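Long-range contacts in putative oxidoreductase yhhX (Escherichia coli K-12, PDB 3F4L), which probably works as an NADP-dependent scyllo-inositol dehydrogenase of the Gfo/Idh/MocA oxidoreductase family: residues S151-R157 against K224-K230; Q168-F172 against P206-A212; V177-D181 against N325-L329. All coordinates share one frame; numbering follows the deposited sequence.

All three contacts lie in the C-terminal alpha/beta domain, on or beside its large mixed sheet. Interaction 1 is the most polar and the least buried: two segments leave neighbouring parallel strands and stay joined by backbone hydrogen bonds, with side chains reaching the second subunit. Interaction 2 is buried and mixed, an aspartate meeting the start of helix 171-187 and a helix phenylalanine packing on a phenylalanine of the strand. Interaction 3 uses the same helix further along and is mostly apolar core between two helices, with one buried asparagine carboxamide among the aliphatic side chains, nearest the centre of the chain. Strands 219-225 and 209-216 are neighbours, linking interactions 1 and 2, while F172 and A212 meet M180 between interactions 2 and 3.

Interaction 1. Residues S151-R157 against K224-K230; sequences SHFDYYR and KTSHLVK
Y156 gives up the most surface here, and K230 covers one face of its ring: the lysine CD stands 3.8 Å from the Y156 ring centroid, over the face and offset toward the rim, in a CH-pi contact, while the backbone N of V229 comes in at the ring edge. K230 turns across the ring by a bend at chi2 (60°). Both polar ends go on to the second subunit, Y156 OH to the carbonyl of K241 there and K230 NZ to its T286.

H227 is next. Its imidazole lies beside Y155, CD2 of one ring 3.9 Å from CD2 of the other, the planes inclined at 36°. The H227 backbone O accepts from R157 N at 3.0 Å, and its ND1 bonds to D208 O. Just around it, Y155 N donates to S226 O and Y155 O takes V229 N (3.0 Å), so the two segments stay joined beyond H152 and K224. D154 OD1 adds a weak bond from S226 N, and S226 OG closes an ST turn on L228 N.

K224 makes the parallel bridge to H152. Its N reaches S151 O at 3.0 Å and its O accepts F153 N at 3.1 Å, the parallel pattern of a residue bonded on either side of H152. K224 CG rests over the H152 ring face; NZ forms salt bridges with E211 and with E148 of the second subunit.

Strand 146-152 runs between 236-240 and 219-225 in the mixed sheet, F153 packs on L175 and T179 of helix 171-187, and T225 touches F210 on strand 209-216.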
ATOM      1  N   SER A 151       2.540  -7.281  -2.566  1.00 15.77           N
ATOM      2  CA  SER A 151       1.896  -8.326  -3.352  1.00 16.92           C
ATOM      3  C   SER A 151       0.392  -8.074  -3.465  1.00 17.29           C
ATOM      4  O   SER A 151      -0.280  -7.810  -2.464  1.00 17.22           O
ATOM      5  CB  SER A 151       2.140  -9.685  -2.696  1.00 17.42           C
ATOM      6  OG  SER A 151       1.397 -10.699  -3.340  1.00 20.52           O
ATOM      7  N   HIS A 152      -0.133  -8.162  -4.684  1.00 16.49           N
ATOM      8  CA  HIS A 152      -1.552  -7.949  -4.929  1.00 17.61           C
ATOM      9  C   HIS A 152      -2.181  -9.174  -5.583  1.00 18.49           C
ATOM     10  O   HIS A 152      -1.578  -9.820  -6.434  1.00 21.39           O
ATOM     11  CB  HIS A 152      -1.785  -6.744  -5.854  1.00 15.97           C
ATOM     12  CG  HIS A 152      -1.716  -5.412  -5.169  1.00 15.42           C
ATOM     13  ND1 HIS A 152      -0.530  -4.747  -4.936  1.00 15.47           N
ATOM     14  CD2 HIS A 152      -2.695  -4.612  -4.682  1.00 16.07           C
ATOM     15  CE1 HIS A 152      -0.782  -3.596  -4.337  1.00 13.61           C
ATOM     16  NE2 HIS A 152      -2.090  -3.490  -4.172  1.00 15.33           N
ATOM     17  N   PHE A 153      -3.392  -9.498  -5.163  1.00 17.30           N
ATOM     18  CA  PHE A 153      -4.139 -10.603  -5.746  1.00 18.92           C
ATOM     19  C   PHE A 153      -5.550 -10.036  -5.713  1.00 17.81           C
ATOM     20  O   PHE A 153      -6.283 -10.244  -4.759  1.00 17.53           O
ATOM     21  CB  PHE A 153      -4.029 -11.864  -4.883  1.00 21.40           C
ATOM     22  CG  PHE A 153      -4.357 -13.129  -5.627  1.00 22.39           C
ATOM     23  CD1 PHE A 153      -5.661 -13.400  -6.020  1.00 23.36           C
ATOM     24  CD2 PHE A 153      -3.350 -14.028  -5.976  1.00 24.69           C
ATOM     25  CE1 PHE A 153      -5.963 -14.546  -6.755  1.00 24.83           C
ATOM     26  CE2 PHE A 153      -3.637 -15.180  -6.708  1.00 23.03           C
ATOM     27  CZ  PHE A 153      -4.950 -15.438  -7.100  1.00 26.96           C
ATOM     28  N   ASP A 154      -5.910  -9.299  -6.759  1.00 17.29           N
ATOM     29  CA  ASP A 154      -7.212  -8.647  -6.813  1.00 19.69           C
ATOM     30  C   ASP A 154      -8.133  -9.089  -7.948  1.00 20.09           C
ATOM     31  O   ASP A 154      -7.726  -9.809  -8.855  1.00 20.64           O
ATOM     32  CB  ASP A 154      -7.016  -7.136  -6.930  1.00 21.22           C
ATOM     33  CG  ASP A 154      -6.056  -6.584  -5.895  1.00 23.91           C
ATOM     34  OD1 ASP A 154      -6.233  -6.872  -4.695  1.00 24.00           O
ATOM     35  OD2 ASP A 154      -5.129  -5.847  -6.288  1.00 24.09           O
ATOM     36  N   TYR A 155      -9.370  -8.603  -7.888  1.00 19.55           N
ATOM     37  CA  TYR A 155     -10.404  -8.881  -8.896  1.00 20.71           C
ATOM     38  C   TYR A 155     -11.328  -7.683  -8.974  1.00 20.04           C
ATOM     39  O   TYR A 155     -11.273  -6.780  -8.139  1.00 17.18           O
ATOM     40  CB  TYR A 155     -11.324 -10.035  -8.478  1.00 22.41           C
ATOM     41  CG  TYR A 155     -10.679 -11.373  -8.237  1.00 26.46           C
ATOM     42  CD1 TYR A 155     -10.320 -12.197  -9.303  1.00 26.73           C
ATOM     43  CD2 TYR A 155     -10.465 -11.834  -6.938  1.00 26.13           C
ATOM     44  CE1 TYR A 155      -9.770 -13.453  -9.081  1.00 31.53           C
ATOM     45  CE2 TYR A 155      -9.912 -13.093  -6.705  1.00 29.70           C
ATOM     46  CZ  TYR A 155      -9.569 -13.894  -7.781  1.00 31.59           C
ATOM     47  OH  TYR A 155      -9.021 -15.140  -7.563  1.00 37.18           O
ATOM     48  N   TYR A 156     -12.191  -7.692  -9.984  1.00 20.61           N
ATOM     49  CA  TYR A 156     -13.237  -6.687 -10.078  1.00 20.07           C
ATOM     50  C   TYR A 156     -14.493  -7.529 -10.259  1.00 20.51           C
ATOM     51  O   TYR A 156     -14.875  -7.863 -11.385  1.00 18.78           O
ATOM     52  CB  TYR A 156     -13.099  -5.717 -11.256  1.00 15.91           C
ATOM     53  CG  TYR A 156     -14.225  -4.695 -11.181  1.00 17.76           C
ATOM     54  CD1 TYR A 156     -14.241  -3.723 -10.171  1.00 15.13           C
ATOM     55  CD2 TYR A 156     -15.331  -4.780 -12.028  1.00 15.75           C
ATOM     56  CE1 TYR A 156     -15.338  -2.868 -10.001  1.00 14.10           C
ATOM     57  CE2 TYR A 156     -16.433  -3.928 -11.873  1.00 17.11           C
ATOM     58  CZ  TYR A 156     -16.428  -2.978 -10.856  1.00 17.44           C
ATOM     59  OH  TYR A 156     -17.508  -2.139 -10.705  1.00 14.03           O
ATOM     60  N   ARG A 157     -15.086  -7.912  -9.129  1.00 20.50           N
ATOM     61  CA  ARG A 157     -16.306  -8.720  -9.067  1.00 20.30           C
ATOM     62  C   ARG A 157     -17.177  -8.017  -8.032  1.00 20.17           C
ATOM     63  O   ARG A 157     -17.253  -8.435  -6.880  1.00 19.43           O
ATOM     64  CB  ARG A 157     -15.985 -10.143  -8.595  1.00 19.43           C
ATOM     65  CG  ARG A 157     -15.173 -10.965  -9.575  1.00 25.35           C
ATOM     66  CD  ARG A 157     -14.730 -12.313  -8.984  1.00 26.25           C
ATOM     67  NE  ARG A 157     -14.018 -13.110  -9.984  1.00 29.46           N
ATOM     68  CZ  ARG A 157     -13.292 -14.191  -9.712  1.00 31.50           C
ATOM     69  NH1 ARG A 157     -13.172 -14.620  -8.459  1.00 33.07           N
ATOM     70  NH2 ARG A 157     -12.673 -14.838 -10.695  1.00 31.75           N
ATOM     71  N   LYS A 224      -2.081  -7.965  -0.104  1.00 21.72           N
ATOM     72  CA  LYS A 224      -3.444  -7.479  -0.096  1.00 21.65           C
ATOM     73  C   LYS A 224      -4.275  -7.915  -1.283  1.00 20.91           C
ATOM     74  O   LYS A 224      -3.754  -8.199  -2.364  1.00 19.75           O
ATOM     75  CB  LYS A 224      -3.448  -5.953   0.014  1.00 23.10           C
ATOM     76  CG  LYS A 224      -2.655  -5.250  -1.071  1.00 26.67           C
ATOM     77  CD  LYS A 224      -2.459  -3.769  -0.761  1.00 27.61           C
ATOM     78  CE  LYS A 224      -3.770  -3.000  -0.801  1.00 28.96           C
ATOM     79  NZ  LYS A 224      -3.566  -1.559  -0.471  1.00 31.09           N
ATOM     80  N   THR A 225      -5.581  -7.995  -1.051  1.00 21.85           N
ATOM     81  CA  THR A 225      -6.522  -8.366  -2.096  1.00 22.37           C
ATOM     82  C   THR A 225      -7.828  -7.626  -1.882  1.00 20.89           C
ATOM     83  O   THR A 225      -8.188  -7.265  -0.763  1.00 18.96           O
ATOM     84  CB  THR A 225      -6.852  -9.884  -2.135  1.00 24.23           C
ATOM     85  OG1 THR A 225      -7.985 -10.154  -1.303  1.00 33.29           O
ATOM     86  CG2 THR A 225      -5.676 -10.713  -1.700  1.00 24.83           C
ATOM     87  N   SER A 226      -8.537  -7.408  -2.976  1.00 19.14           N
ATOM     88  CA  SER A 226      -9.817  -6.730  -2.935  1.00 19.18           C
ATOM     89  C   SER A 226     -10.573  -7.225  -4.146  1.00 17.33           C
ATOM     90  O   SER A 226      -9.958  -7.594  -5.146  1.00 17.68           O
ATOM     91  CB  SER A 226      -9.621  -5.215  -3.033  1.00 17.31           C
ATOM     92  OG  SER A 226     -10.861  -4.550  -3.192  1.00 22.41           O
ATOM     93  N   HIS A 227     -11.899  -7.269  -4.051  1.00 16.45           N
ATOM     94  CA  HIS A 227     -12.711  -7.692  -5.188  1.00 18.52           C
ATOM     95  C   HIS A 227     -13.248  -6.445  -5.881  1.00 18.40           C
ATOM     96  O   HIS A 227     -14.173  -6.528  -6.689  1.00 18.50           O
ATOM     97  CB  HIS A 227     -13.887  -8.569  -4.732  1.00 21.25           C
ATOM     98  CG  HIS A 227     -13.479  -9.936  -4.271  1.00 24.41           C
ATOM     99  ND1 HIS A 227     -12.748 -10.148  -3.120  1.00 24.86           N
ATOM    100  CD2 HIS A 227     -13.692 -11.158  -4.812  1.00 24.46           C
ATOM    101  CE1 HIS A 227     -12.530 -11.442  -2.973  1.00 27.29           C
ATOM    102  NE2 HIS A 227     -13.093 -12.078  -3.986  1.00 26.63           N
ATOM    103  N   LEU A 228     -12.669  -5.287  -5.562  1.00 16.72           N
ATOM    104  CA  LEU A 228     -13.123  -4.033  -6.161  1.00 18.36           C
ATOM    105  C   LEU A 228     -11.971  -3.214  -6.740  1.00 16.58           C
ATOM    106  O   LEU A 228     -11.724  -2.091  -6.318  1.00 16.81           O
ATOM    107  CB  LEU A 228     -13.884  -3.214  -5.114  1.00 18.41           C
ATOM    108  CG  LEU A 228     -15.175  -3.858  -4.595  1.00 18.53           C
ATOM    109  CD1 LEU A 228     -15.715  -3.048  -3.426  1.00 21.91           C
ATOM    110  CD2 LEU A 228     -16.203  -3.935  -5.736  1.00 17.76           C
ATOM    111  N   VAL A 229     -11.279  -3.793  -7.714  1.00 16.80           N
ATOM    112  CA  VAL A 229     -10.146  -3.141  -8.356  1.00 16.94           C
ATOM    113  C   VAL A 229     -10.347  -3.202  -9.868  1.00 17.64           C
ATOM    114  O   VAL A 229     -10.035  -4.200 -10.510  1.00 18.23           O
ATOM    115  CB  VAL A 229      -8.815  -3.841  -7.955  1.00 17.32           C
ATOM    116  CG1 VAL A 229      -7.631  -3.258  -8.728  1.00 15.31           C
ATOM    117  CG2 VAL A 229      -8.596  -3.691  -6.463  1.00 18.10           C
ATOM    118  N   LYS A 230     -10.882  -2.125 -10.427  1.00 18.53           N
ATOM    119  CA  LYS A 230     -11.139  -2.060 -11.859  1.00 18.24           C
ATOM    120  C   LYS A 230      -9.843  -1.944 -12.648  1.00 19.35           C
ATOM    121  O   LYS A 230      -9.699  -2.545 -13.705  1.00 21.32           O
ATOM    122  CB  LYS A 230     -12.066  -0.886 -12.168  1.00 19.95           C
ATOM    123  CG  LYS A 230     -12.619  -0.901 -13.585  1.00 21.68           C
ATOM    124  CD  LYS A 230     -13.438  -2.171 -13.853  1.00 23.89           C
ATOM    125  CE  LYS A 230     -14.108  -2.107 -15.224  1.00 25.75           C
ATOM    126  NZ  LYS A 230     -14.976  -3.279 -15.515  1.00 24.78           N
TER

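Interaction 2. Residues Q168-F172 against P206-A212; sequences QDGAF and PDDTFEA
D207 meets the start of helix 171-187 with two hydrogen bonds. Its backbone O accepts from A171 N at 2.8 Å, the donor standing above the carbonyl plane, and its carboxylate OD2 accepts from F172 N at 2.9 Å through the syn lone pair. The side chain gets there because CG sits between the backbone N and the carbonyl carbon (chi1 69°), which turns the carboxylate onto the first turn. G170, at the N-cap position, has no side chain to offer these amides; the absence of a CB also lets D207 OD1 come within 3.3 Å of G170 CA. A negative group at this helix end would probably be favoured by the helix dipole.

In the alpha/beta domain this is where a helix lying on the mixed sheet begins beside the start of strand 209-216. D208 and T209 both face R198 of the neighbouring strand, a classic beta bulge, and T209 OG1 donates to D208 OD1 from above the carboxylate plane. The D208 OD2 atom has its own salt bridge, to R201.

Apolar packing covers the rest. F172 CD1 sits over one face of the F210 ring, 3.5 Å from F210 CD2, with the ring planes at 53°. Further out, F172 CE1 touches A212 CB at 4.0 Å, and the methyl of A171 packs on D208 CA and on F210 CD1. P206 lays its CB 3.7 Å from G170 CA and its CG against D169 CB. Beyond the pair, F172 also rests on Y195 and I197 of strand 192-198.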
ATOM      1  N   GLN A 168     -13.178 -18.050   8.669  1.00 27.97           N
ATOM      2  CA  GLN A 168     -12.525 -19.046   7.820  1.00 27.33           C
ATOM      3  C   GLN A 168     -13.042 -19.101   6.384  1.00 25.74           C
ATOM      4  O   GLN A 168     -12.417 -19.723   5.522  1.00 24.59           O
ATOM      5  CB  GLN A 168     -12.684 -20.452   8.405  1.00 30.80           C
ATOM      6  CG  GLN A 168     -12.366 -20.597   9.876  1.00 34.95           C
ATOM      7  CD  GLN A 168     -13.580 -20.354  10.759  1.00 39.60           C
ATOM      8  OE1 GLN A 168     -13.826 -19.233  11.207  1.00 37.94           O
ATOM      9  NE2 GLN A 168     -14.354 -21.412  11.003  1.00 40.79           N
ATOM     10  N   ASP A 169     -14.187 -18.477   6.129  1.00 23.55           N
ATOM     11  CA  ASP A 169     -14.772 -18.491   4.790  1.00 23.86           C
ATOM     12  C   ASP A 169     -14.420 -17.233   3.996  1.00 21.31           C
ATOM     13  O   ASP A 169     -14.768 -17.113   2.823  1.00 22.05           O
ATOM     14  CB  ASP A 169     -16.295 -18.597   4.894  1.00 25.62           C
ATOM     15  CG  ASP A 169     -16.736 -19.743   5.778  1.00 29.85           C
ATOM     16  OD1 ASP A 169     -16.461 -20.909   5.422  1.00 31.26           O
ATOM     17  OD2 ASP A 169     -17.350 -19.477   6.832  1.00 32.00           O
ATOM     18  N   GLY A 170     -13.731 -16.303   4.642  1.00 18.82           N
ATOM     19  CA  GLY A 170     -13.378 -15.058   3.980  1.00 18.15           C
ATOM     20  C   GLY A 170     -12.187 -15.117   3.051  1.00 18.81           C
ATOM     21  O   GLY A 170     -11.543 -16.156   2.902  1.00 18.86           O
ATOM     22  N   ALA A 171     -11.887 -13.973   2.440  1.00 15.22           N
ATOM     23  CA  ALA A 171     -10.783 -13.844   1.502  1.00 15.77           C
ATOM     24  C   ALA A 171      -9.404 -13.968   2.148  1.00 14.10           C
ATOM     25  O   ALA A 171      -8.468 -14.467   1.516  1.00 14.53           O
ATOM     26  CB  ALA A 171     -10.890 -12.502   0.761  1.00 12.82           C
ATOM     27  N   PHE A 172      -9.276 -13.506   3.391  1.00 12.41           N
ATOM     28  CA  PHE A 172      -8.000 -13.577   4.094  1.00 14.04           C
ATOM     29  C   PHE A 172      -7.544 -15.027   4.259  1.00 15.60           C
ATOM     30  O   PHE A 172      -6.409 -15.369   3.924  1.00 14.65           O
ATOM     31  CB  PHE A 172      -8.099 -12.881   5.456  1.00 15.36           C
ATOM     32  CG  PHE A 172      -6.764 -12.655   6.117  1.00 18.29           C
ATOM     33  CD1 PHE A 172      -5.648 -12.324   5.357  1.00 18.88           C
ATOM     34  CD2 PHE A 172      -6.630 -12.740   7.497  1.00 18.89           C
ATOM     35  CE1 PHE A 172      -4.417 -12.078   5.964  1.00 20.34           C
ATOM     36  CE2 PHE A 172      -5.403 -12.495   8.113  1.00 19.24           C
ATOM     37  CZ  PHE A 172      -4.299 -12.163   7.348  1.00 18.10           C
ATOM     38  N   PRO A 206     -18.522 -12.797   4.849  1.00 23.49           N
ATOM     39  CA  PRO A 206     -17.216 -12.743   5.513  1.00 23.36           C
ATOM     40  C   PRO A 206     -16.365 -11.741   4.709  1.00 22.91           C
ATOM     41  O   PRO A 206     -16.766 -11.314   3.628  1.00 21.79           O
ATOM     42  CB  PRO A 206     -16.703 -14.175   5.372  1.00 23.71           C
ATOM     43  CG  PRO A 206     -17.981 -14.990   5.388  1.00 25.37           C
ATOM     44  CD  PRO A 206     -18.861 -14.181   4.469  1.00 22.89           C
ATOM     45  N   ASP A 207     -15.200 -11.373   5.230  1.00 23.66           N
ATOM     46  CA  ASP A 207     -14.325 -10.415   4.555  1.00 21.32           C
ATOM     47  C   ASP A 207     -14.007 -10.762   3.099  1.00 19.85           C
ATOM     48  O   ASP A 207     -13.838 -11.929   2.746  1.00 18.41           O
ATOM     49  CB  ASP A 207     -13.012 -10.288   5.321  1.00 22.50           C
ATOM     50  CG  ASP A 207     -12.165 -11.548   5.235  1.00 24.93           C
ATOM     51  OD1 ASP A 207     -12.495 -12.546   5.917  1.00 20.27           O
ATOM     52  OD2 ASP A 207     -11.173 -11.541   4.469  1.00 24.63           O
ATOM     53  N   ASP A 208     -13.919  -9.734   2.260  1.00 18.46           N
ATOM     54  CA  ASP A 208     -13.590  -9.904   0.845  1.00 20.43           C
ATOM     55  C   ASP A 208     -12.485  -8.928   0.474  1.00 20.43           C
ATOM     56  O   ASP A 208     -12.141  -8.765  -0.696  1.00 20.66           O
ATOM     57  CB  ASP A 208     -14.813  -9.629  -0.040  1.00 20.73           C
ATOM     58  CG  ASP A 208     -15.342  -8.210   0.113  1.00 23.53           C
ATOM     59  OD1 ASP A 208     -14.686  -7.375   0.776  1.00 21.13           O
ATOM     60  OD2 ASP A 208     -16.424  -7.930  -0.442  1.00 20.61           O
ATOM     61  N   THR A 209     -11.932  -8.288   1.493  1.00 20.28           N
ATOM     62  CA  THR A 209     -10.891  -7.290   1.315  1.00 19.41           C
ATOM     63  C   THR A 209      -9.918  -7.374   2.482  1.00 18.99           C
ATOM     64  O   THR A 209     -10.342  -7.441   3.635  1.00 18.68           O
ATOM     65  CB  THR A 209     -11.510  -5.884   1.321  1.00 21.29           C
ATOM     66  OG1 THR A 209     -12.618  -5.855   0.414  1.00 18.35           O
ATOM     67  CG2 THR A 209     -10.479  -4.831   0.923  1.00 19.62           C
ATOM     68  N   PHE A 210      -8.622  -7.381   2.191  1.00 15.14           N
ATOM     69  CA  PHE A 210      -7.644  -7.428   3.258  1.00 15.92           C
ATOM     70  C   PHE A 210      -6.281  -6.926   2.844  1.00 15.02           C
ATOM     71  O   PHE A 210      -5.937  -6.907   1.663  1.00 14.89           O
ATOM     72  CB  PHE A 210      -7.504  -8.852   3.822  1.00 15.86           C
ATOM     73  CG  PHE A 210      -6.787  -9.814   2.913  1.00 14.18           C
ATOM     74  CD1 PHE A 210      -7.496 -10.693   2.103  1.00 15.36           C
ATOM     75  CD2 PHE A 210      -5.398  -9.848   2.872  1.00 17.78           C
ATOM     76  CE1 PHE A 210      -6.834 -11.588   1.268  1.00 16.80           C
ATOM     77  CE2 PHE A 210      -4.726 -10.740   2.037  1.00 15.97           C
ATOM     78  CZ  PHE A 210      -5.441 -11.610   1.236  1.00 17.75           C
ATOM     79  N   GLU A 211      -5.520  -6.500   3.842  1.00 15.95           N
ATOM     80  CA  GLU A 211      -4.154  -6.054   3.646  1.00 16.10           C
ATOM     81  C   GLU A 211      -3.415  -6.440   4.914  1.00 17.52           C
ATOM     82  O   GLU A 211      -3.762  -5.994   6.007  1.00 18.19           O
ATOM     83  CB  GLU A 211      -4.055  -4.541   3.447  1.00 21.00           C
ATOM     84  CG  GLU A 211      -2.606  -4.098   3.205  1.00 21.46           C
ATOM     85  CD  GLU A 211      -2.447  -2.603   2.997  1.00 29.30           C
ATOM     86  OE1 GLU A 211      -3.337  -1.981   2.371  1.00 31.17           O
ATOM     87  OE2 GLU A 211      -1.414  -2.052   3.444  1.00 30.68           O
ATOM     88  N   ALA A 212      -2.421  -7.304   4.770  1.00 17.08           N
ATOM     89  CA  ALA A 212      -1.624  -7.731   5.901  1.00 17.96           C
ATOM     90  C   ALA A 212      -0.230  -7.184   5.668  1.00 18.08           C
ATOM     91  O   ALA A 212       0.300  -7.265   4.562  1.00 18.70           O
ATOM     92  CB  ALA A 212      -1.591  -9.250   5.992  1.00 15.39           C
TER

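Interaction 3. Residues V177-D181 against N325-L329; sequences VHTMD and NLEIL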
ATOM      1  N   VAL A 177      -3.750 -17.120   2.531  1.00 17.94           N
ATOM      2  CA  VAL A 177      -2.935 -18.286   2.859  1.00 18.28           C
ATOM      3  C   VAL A 177      -1.821 -18.471   1.826  1.00 20.16           C
ATOM      4  O   VAL A 177      -0.695 -18.827   2.178  1.00 21.31           O
ATOM      5  CB  VAL A 177      -3.803 -19.586   2.969  1.00 18.44           C
ATOM      6  CG1 VAL A 177      -4.332 -20.015   1.595  1.00 17.44           C
ATOM      7  CG2 VAL A 177      -2.975 -20.712   3.595  1.00 16.79           C
ATOM      8  N   HIS A 178      -2.129 -18.198   0.556  1.00 18.17           N
ATOM      9  CA  HIS A 178      -1.154 -18.336  -0.530  1.00 18.15           C
ATOM     10  C   HIS A 178      -0.190 -17.159  -0.662  1.00 17.56           C
ATOM     11  O   HIS A 178       1.014 -17.340  -0.792  1.00 16.17           O
ATOM     12  CB  HIS A 178      -1.873 -18.492  -1.860  1.00 18.71           C
ATOM     13  CG  HIS A 178      -2.547 -19.811  -2.026  1.00 21.04           C
ATOM     14  ND1 HIS A 178      -3.859 -19.928  -2.431  1.00 21.41           N
ATOM     15  CD2 HIS A 178      -2.080 -21.074  -1.888  1.00 21.39           C
ATOM     16  CE1 HIS A 178      -4.171 -21.208  -2.540  1.00 22.14           C
ATOM     17  NE2 HIS A 178      -3.109 -21.924  -2.217  1.00 22.89           N
ATOM     18  N   THR A 179      -0.729 -15.950  -0.662  1.00 16.43           N
ATOM     19  CA  THR A 179       0.117 -14.788  -0.799  1.00 16.21           C
ATOM     20  C   THR A 179       1.032 -14.595   0.405  1.00 16.32           C
ATOM     21  O   THR A 179       2.191 -14.229   0.238  1.00 14.14           O
ATOM     22  CB  THR A 179      -0.734 -13.538  -1.087  1.00 17.49           C
ATOM     23  OG1 THR A 179      -1.761 -13.404  -0.099  1.00 16.39           O
ATOM     24  CG2 THR A 179      -1.381 -13.667  -2.461  1.00 15.92           C
HETATM   25  N   MSE A 180       0.540 -14.869   1.612  1.00 16.90           N
HETATM   26  CA  MSE A 180       1.395 -14.723   2.792  1.00 19.21           C
HETATM   27  C   MSE A 180       2.455 -15.819   2.817  1.00 17.12           C
HETATM   28  O   MSE A 180       3.571 -15.596   3.277  1.00 17.53           O
HETATM   29  CB  MSE A 180       0.579 -14.760   4.093  1.00 18.79           C
HETATM   30  CG  MSE A 180      -0.270 -13.515   4.341  1.00 25.49           C
HETATM   31 SE   MSE A 180      -0.552 -13.237   6.252  0.96 35.36          SE
HETATM   32  CE  MSE A 180      -1.557 -14.846   6.620  1.00 31.99           C
ATOM     33  N   ASP A 181       2.101 -17.007   2.334  1.00 16.68           N
ATOM     34  CA  ASP A 181       3.053 -18.116   2.278  1.00 16.93           C
ATOM     35  C   ASP A 181       4.259 -17.735   1.413  1.00 15.42           C
ATOM     36  O   ASP A 181       5.399 -18.067   1.742  1.00 13.61           O
ATOM     37  CB  ASP A 181       2.400 -19.366   1.692  1.00 16.68           C
ATOM     38  CG  ASP A 181       3.402 -20.473   1.443  1.00 20.89           C
ATOM     39  OD1 ASP A 181       3.832 -21.130   2.423  1.00 25.41           O
ATOM     40  OD2 ASP A 181       3.773 -20.676   0.267  1.00 23.83           O
ATOM     41  N   ASN A 325       2.127 -19.151   9.218  1.00 18.36           N
ATOM     42  CA  ASN A 325       0.991 -18.782   8.368  1.00 18.80           C
ATOM     43  C   ASN A 325      -0.332 -18.926   9.131  1.00 17.96           C
ATOM     44  O   ASN A 325      -1.134 -17.988   9.195  1.00 17.56           O
ATOM     45  CB  ASN A 325       0.986 -19.664   7.113  1.00 19.09           C
ATOM     46  CG  ASN A 325       0.172 -19.077   5.982  1.00 22.97           C
ATOM     47  OD1 ASN A 325       0.621 -19.057   4.831  1.00 27.39           O
ATOM     48  ND2 ASN A 325      -1.030 -18.609   6.288  1.00 20.04           N
ATOM     49  N   LEU A 326      -0.559 -20.102   9.706  1.00 18.05           N
ATOM     50  CA  LEU A 326      -1.780 -20.358  10.466  1.00 19.14           C
ATOM     51  C   LEU A 326      -1.958 -19.386  11.629  1.00 18.33           C
ATOM     52  O   LEU A 326      -3.067 -18.917  11.893  1.00 15.75           O
ATOM     53  CB  LEU A 326      -1.773 -21.791  11.003  1.00 21.28           C
ATOM     54  CG  LEU A 326      -2.192 -22.917  10.048  1.00 22.37           C
ATOM     55  CD1 LEU A 326      -1.548 -22.726   8.676  1.00 27.18           C
ATOM     56  CD2 LEU A 326      -1.776 -24.260  10.666  1.00 23.13           C
ATOM     57  N   GLU A 327      -0.870 -19.093  12.333  1.00 17.60           N
ATOM     58  CA  GLU A 327      -0.939 -18.180  13.472  1.00 20.13           C
ATOM     59  C   GLU A 327      -1.316 -16.767  13.025  1.00 19.09           C
ATOM     60  O   GLU A 327      -2.169 -16.118  13.638  1.00 18.73           O
ATOM     61  CB  GLU A 327       0.403 -18.151  14.205  1.00 21.70           C
ATOM     62  CG  GLU A 327       0.395 -17.334  15.470  1.00 26.84           C
ATOM     63  CD  GLU A 327       1.743 -17.326  16.161  1.00 30.38           C
ATOM     64  OE1 GLU A 327       2.339 -18.410  16.327  1.00 31.82           O
ATOM     65  OE2 GLU A 327       2.205 -16.233  16.549  1.00 36.05           O
ATOM     66  N   ILE A 328      -0.682 -16.297  11.952  1.00 20.01           N
ATOM     67  CA  ILE A 328      -0.970 -14.964  11.431  1.00 18.12           C
ATOM     68  C   ILE A 328      -2.440 -14.858  11.012  1.00 19.42           C
ATOM     69  O   ILE A 328      -3.113 -13.882  11.330  1.00 17.66           O
ATOM     70  CB  ILE A 328      -0.042 -14.616  10.232  1.00 15.92           C
ATOM     71  CG1 ILE A 328       1.405 -14.444  10.740  1.00 16.69           C
ATOM     72  CG2 ILE A 328      -0.513 -13.321   9.564  1.00 13.49           C
ATOM     73  CD1 ILE A 328       2.469 -14.237   9.645  1.00 11.52           C
ATOM     74  N   LEU A 329      -2.944 -15.868  10.311  1.00 20.21           N
ATOM     75  CA  LEU A 329      -4.338 -15.853   9.889  1.00 21.52           C
ATOM     76  C   LEU A 329      -5.283 -15.790  11.097  1.00 22.67           C
ATOM     77  O   LEU A 329      -6.208 -14.970  11.132  1.00 22.92           O
ATOM     78  CB  LEU A 329      -4.645 -17.097   9.041  1.00 21.60           C
ATOM     79  CG  LEU A 329      -4.034 -17.095   7.635  1.00 20.26           C
ATOM     80  CD1 LEU A 329      -4.278 -18.428   6.944  1.00 18.55           C
ATOM     81  CD2 LEU A 329      -4.653 -15.949   6.827  1.00 22.82           C
TER
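M180, a selenomethionine, points from helix 171-187 into the face of helix 319-331, where I328 and L329 receive it. This is helix-against-helix packing in the alpha/beta domain; the axes of segments 177-181 and 325-329 come within 10.4 Å and cross at 122°. The M180 chain bends at its last torsion (chi3 -64°): SE lies 3.3 Å from I328 CG2, and CE wedges between that methyl and L329 CD2, 3.3 Å from the latter, which is tight for two carbons. Both leucine and isoleucine chains slant across the methionine instead of running along it.

N325 enters at about a right angle to V177. With CG anti to the backbone N (chi1 -161°), its carboxamide reaches between V177 and D181, its end near V177 O and D181 CB, and the same group touches the M180 methyl. An alanine here removes that carboxamide and would probably open a gap between V177, D181 and the M180 methyl. The D181 carboxylate itself turns elsewhere, to a salt bridge with R126. V177 also meets the leucine: its CB is 4.2 Å from L329 CD1.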